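Local coordinates for bilirubin-inducible fluorescent protein UnaG (Anguilla japonica, PDB 4I3B) that binds unconjugated bilirubin with high affinity inside a beta-barrel and, once loaded and excited, emits green fluorescence, at residues M1-V6 / Q45-M51. Numbering follows the deposited sequence. Where two conformers were deposited one is given.
Sequences MVEKFV and QKDGDKM
Before strand 7-15, residues 3-5 form a short 3-10 segment held by Phe5 N to Val2 O and Val6 N to Glu3 O (both 3.0 Å). Segment 45-51 is the hairpin joining strands 40-46 and 50-56: Asp47 and Gly48 turn with positive phi (71° and 79°), Lys46 O accepts Lys50 N at 3.0 Å and, weakly, Asp49 N at 3.4 Å, and Asp49 and Lys50 both face Lys46, a classic beta bulge. CA atoms pair Val2 with Gly48 (5.6 Å) and Val6 with Gln45 (6.7 Å). Val2 (chi1 t) contributes most (78 Å² covered): CG1 lies 3.7 Å from Gln45 CB and 3.4 Å from Met51 SD, CG2 3.6 Å from Gly48 O. Val6 CG2 meets Gln45 CG at 3.4 Å; Met51 CE reaches Phe5 CB at 4.3 Å. In the conformer given, Met1 CE sits 3.8 Å from Gly48 CA; an ideal Gly48 CB would clash with it at 2.8 Å. Gln45 curls back (chi1 p) so that OE1 accepts Gly48 N at 2.6 Å, while one water links its NE2 (3.1 Å) to Glu3 OE2 (2.8 Å). In this FABP-like barrel, Phe5 also touches bilirubin, so the N-terminal segment spans pocket and hairpin. With 345 Å² buried (both sides summed), mainly apolar contacts and no direct hydrogen bond between the segments, the chemistry implies hydrophobic docking, Glu3 and Gln45 meeting through water.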
ATOM      1  N   MET A   1      16.980  -3.263   5.393  0.51 25.90           N
ATOM      2  CA  MET A   1      16.805  -2.502   4.128  0.51 24.27           C
ATOM      3  C   MET A   1      15.495  -2.896   3.417  0.51 22.91           C
ATOM      4  O   MET A   1      14.440  -2.961   4.050  0.51 23.16           O
ATOM      5  CB  MET A   1      18.046  -2.708   3.251  0.51 25.59           C
ATOM      6  CG  MET A   1      18.527  -4.163   3.140  0.51 27.48           C
ATOM      7  SD  MET A   1      20.181  -4.231   2.433  0.51 33.93           S
ATOM      8  CE  MET A   1      19.969  -3.379   0.876  0.51 31.53           C
ATOM      9  N   VAL A   2      15.547  -3.138   2.111  1.00 20.81           N
ATOM     10  CA  VAL A   2      14.374  -3.566   1.380  1.00 20.31           C
ATOM     11  C   VAL A   2      14.222  -5.086   1.420  1.00 19.08           C
ATOM     12  O   VAL A   2      13.121  -5.599   1.289  1.00 18.35           O
ATOM     13  CB  VAL A   2      14.529  -3.063  -0.073  1.00 24.37           C
ATOM     14  CG1 VAL A   2      13.606  -3.751  -1.039  1.00 29.28           C
ATOM     15  CG2 VAL A   2      14.369  -1.497  -0.117  1.00 25.07           C
ATOM     16  N   GLU A   3      15.334  -5.790   1.622  0.50 18.52           N
ATOM     17  CA  GLU A   3      15.362  -7.246   1.599  0.50 19.63           C
ATOM     18  C   GLU A   3      14.299  -7.874   2.518  0.50 18.64           C
ATOM     19  O   GLU A   3      13.617  -8.844   2.148  0.50 18.32           O
ATOM     20  CB  GLU A   3      16.774  -7.718   1.980  0.50 21.38           C
ATOM     21  CG  GLU A   3      17.838  -7.573   0.860  0.50 24.46           C
ATOM     22  CD  GLU A   3      18.387  -6.138   0.616  0.50 25.68           C
ATOM     23  OE1 GLU A   3      17.952  -5.144   1.260  0.50 25.25           O
ATOM     24  OE2 GLU A   3      19.288  -6.012  -0.253  0.50 27.14           O
ATOM     25  N   LYS A   4      14.130  -7.294   3.701  1.00 17.71           N
ATOM     26  CA  LYS A   4      13.244  -7.861   4.719  1.00 20.61           C
ATOM     27  C   LYS A   4      11.777  -7.876   4.284  1.00 19.62           C
ATOM     28  O   LYS A   4      10.979  -8.667   4.820  1.00 23.83           O
ATOM     29  CB  LYS A   4      13.373  -7.109   6.049  1.00 21.76           C
ATOM     30  CG  LYS A   4      12.966  -5.629   5.985  1.00 24.14           C
ATOM     31  CD  LYS A   4      13.113  -4.952   7.352  1.00 25.48           C
ATOM     32  CE  LYS A   4      12.755  -3.459   7.285  1.00 26.70           C
ATOM     33  NZ  LYS A   4      13.840  -2.617   6.733  1.00 28.35           N
ATOM     34  N   PHE A   5      11.415  -7.020   3.328  1.00 15.96           N
ATOM     35  CA  PHE A   5      10.033  -6.973   2.841  1.00 14.69           C
ATOM     36  C   PHE A   5       9.722  -8.045   1.797  1.00 13.21           C
ATOM     37  O   PHE A   5       8.547  -8.288   1.491  1.00 13.30           O
ATOM     38  CB  PHE A   5       9.684  -5.594   2.263  1.00 14.76           C
ATOM     39  CG  PHE A   5       9.687  -4.486   3.279  1.00 15.44           C
ATOM     40  CD1 PHE A   5       8.615  -4.288   4.152  1.00 16.47           C
ATOM     41  CD2 PHE A   5      10.779  -3.644   3.362  1.00 16.74           C
ATOM     42  CE1 PHE A   5       8.637  -3.250   5.092  1.00 16.05           C
ATOM     43  CE2 PHE A   5      10.820  -2.604   4.293  1.00 17.80           C
ATOM     44  CZ  PHE A   5       9.752  -2.404   5.169  1.00 17.43           C
ATOM     45  N   VAL A   6      10.752  -8.661   1.232  1.00 13.47           N
ATOM     46  CA  VAL A   6      10.563  -9.563   0.102  1.00 13.65           C
ATOM     47  C   VAL A   6       9.716 -10.782   0.411  1.00 12.75           C
ATOM     48  O   VAL A   6       9.730 -11.305   1.525  1.00 12.17           O
ATOM     49  CB  VAL A   6      11.965  -9.933  -0.491  1.00 16.93           C
ATOM     50  CG1 VAL A   6      11.917 -11.053  -1.498  1.00 19.74           C
ATOM     51  CG2 VAL A   6      12.572  -8.687  -1.134  1.00 18.90           C
ATOM     52  N   GLN A  45      12.510  -7.711  -5.169  1.00 17.26           N
ATOM     53  CA  GLN A  45      13.424  -6.574  -5.197  1.00 20.87           C
ATOM     54  C   GLN A  45      14.643  -6.882  -6.015  1.00 24.64           C
ATOM     55  O   GLN A  45      14.966  -8.049  -6.288  1.00 25.18           O
ATOM     56  CB  GLN A  45      13.835  -6.166  -3.772  1.00 21.89           C
ATOM     57  CG  GLN A  45      14.873  -7.067  -3.110  1.00 23.88           C
ATOM     58  CD  GLN A  45      16.300  -6.608  -3.366  1.00 29.05           C
ATOM     59  OE1 GLN A  45      16.552  -5.425  -3.608  1.00 30.30           O
ATOM     60  NE2 GLN A  45      17.242  -7.543  -3.315  1.00 32.22           N
ATOM     61  N   LYS A  46      15.312  -5.799  -6.390  1.00 25.47           N
ATOM     62  CA  LYS A  46      16.520  -5.849  -7.167  1.00 28.73           C
ATOM     63  C   LYS A  46      17.479  -4.797  -6.610  1.00 28.77           C
ATOM     64  O   LYS A  46      17.109  -3.630  -6.484  1.00 27.68           O
ATOM     65  CB  LYS A  46      16.133  -5.574  -8.629  1.00 30.34           C
ATOM     66  CG  LYS A  46      15.560  -6.807  -9.318  1.00 31.40           C
ATOM     67  CD  LYS A  46      15.102  -6.544 -10.738  1.00 34.36           C
ATOM     68  CE  LYS A  46      14.402  -7.765 -11.330  1.00 36.87           C
ATOM     69  NZ  LYS A  46      13.310  -7.384 -12.293  1.00 40.43           N
ATOM     70  N   ASP A  47      18.682  -5.223  -6.221  1.00 29.72           N
ATOM     71  CA  ASP A  47      19.770  -4.289  -5.907  1.00 30.21           C
ATOM     72  C   ASP A  47      19.615  -3.477  -4.622  1.00 29.85           C
ATOM     73  O   ASP A  47      20.422  -2.591  -4.341  1.00 31.79           O
ATOM     74  CB  ASP A  47      19.969  -3.338  -7.089  1.00 32.71           C
ATOM     75  CG  ASP A  47      20.492  -4.055  -8.310  1.00 39.12           C
ATOM     76  OD1 ASP A  47      21.434  -4.873  -8.146  1.00 42.50           O
ATOM     77  OD2 ASP A  47      19.960  -3.819  -9.421  1.00 41.76           O
ATOM     78  N   GLY A  48      18.584  -3.774  -3.846  1.00 28.23           N
ATOM     79  CA  GLY A  48      18.360  -3.082  -2.591  1.00 27.20           C
ATOM     80  C   GLY A  48      17.719  -1.722  -2.792  1.00 27.31           C
ATOM     81  O   GLY A  48      17.470  -1.007  -1.816  1.00 29.53           O
ATOM     82  N   ASP A  49      17.440  -1.349  -4.040  1.00 26.22           N
ATOM     83  CA  ASP A  49      16.784  -0.067  -4.303  1.00 24.30           C
ATOM     84  C   ASP A  49      15.698  -0.118  -5.371  1.00 21.46           C
ATOM     85  O   ASP A  49      15.158   0.915  -5.725  1.00 21.12           O
ATOM     86  CB  ASP A  49      17.811   1.000  -4.679  1.00 25.65           C
ATOM     87  CG  ASP A  49      18.387   0.790  -6.060  1.00 29.85           C
ATOM     88  OD1 ASP A  49      18.195  -0.310  -6.628  1.00 30.19           O
ATOM     89  OD2 ASP A  49      19.046   1.719  -6.574  1.00 33.23           O
ATOM     90  N   LYS A  50      15.381  -1.303  -5.895  1.00 22.52           N
ATOM     91  CA  LYS A  50      14.264  -1.445  -6.839  1.00 23.06           C
ATOM     92  C   LYS A  50      13.313  -2.500  -6.323  1.00 20.85           C
ATOM     93  O   LYS A  50      13.749  -3.538  -5.820  1.00 21.97           O
ATOM     94  CB  LYS A  50      14.759  -1.830  -8.232  1.00 22.49           C
ATOM     95  CG  LYS A  50      15.411  -0.655  -8.989  1.00 24.95           C
ATOM     96  CD  LYS A  50      16.077  -1.118 -10.295  1.00 27.55           C
ATOM     97  CE  LYS A  50      17.433  -1.789 -10.046  1.00 31.53           C
ATOM     98  NZ  LYS A  50      18.419  -0.892  -9.327  1.00 34.29           N
ATOM     99  N   MET A  51      12.012  -2.237  -6.427  1.00 17.12           N
ATOM    100  CA  MET A  51      11.000  -3.187  -5.963  1.00 15.06           C
ATOM    101  C   MET A  51       9.877  -3.342  -6.953  1.00 13.55           C
ATOM    102  O   MET A  51       9.546  -2.426  -7.702  1.00 15.12           O
ATOM    103  CB  MET A  51      10.406  -2.727  -4.612  1.00 17.24           C
ATOM    104  CG  MET A  51      11.460  -2.574  -3.533  1.00 16.92           C
ATOM    105  SD  MET A  51      10.812  -2.040  -1.933  1.00 19.80           S
ATOM    106  CE  MET A  51       9.777  -3.416  -1.460  1.00 20.47           C
TER
HETATM  107  O   HOH W   1      20.231  -6.782  -2.794  0.95 37.04           O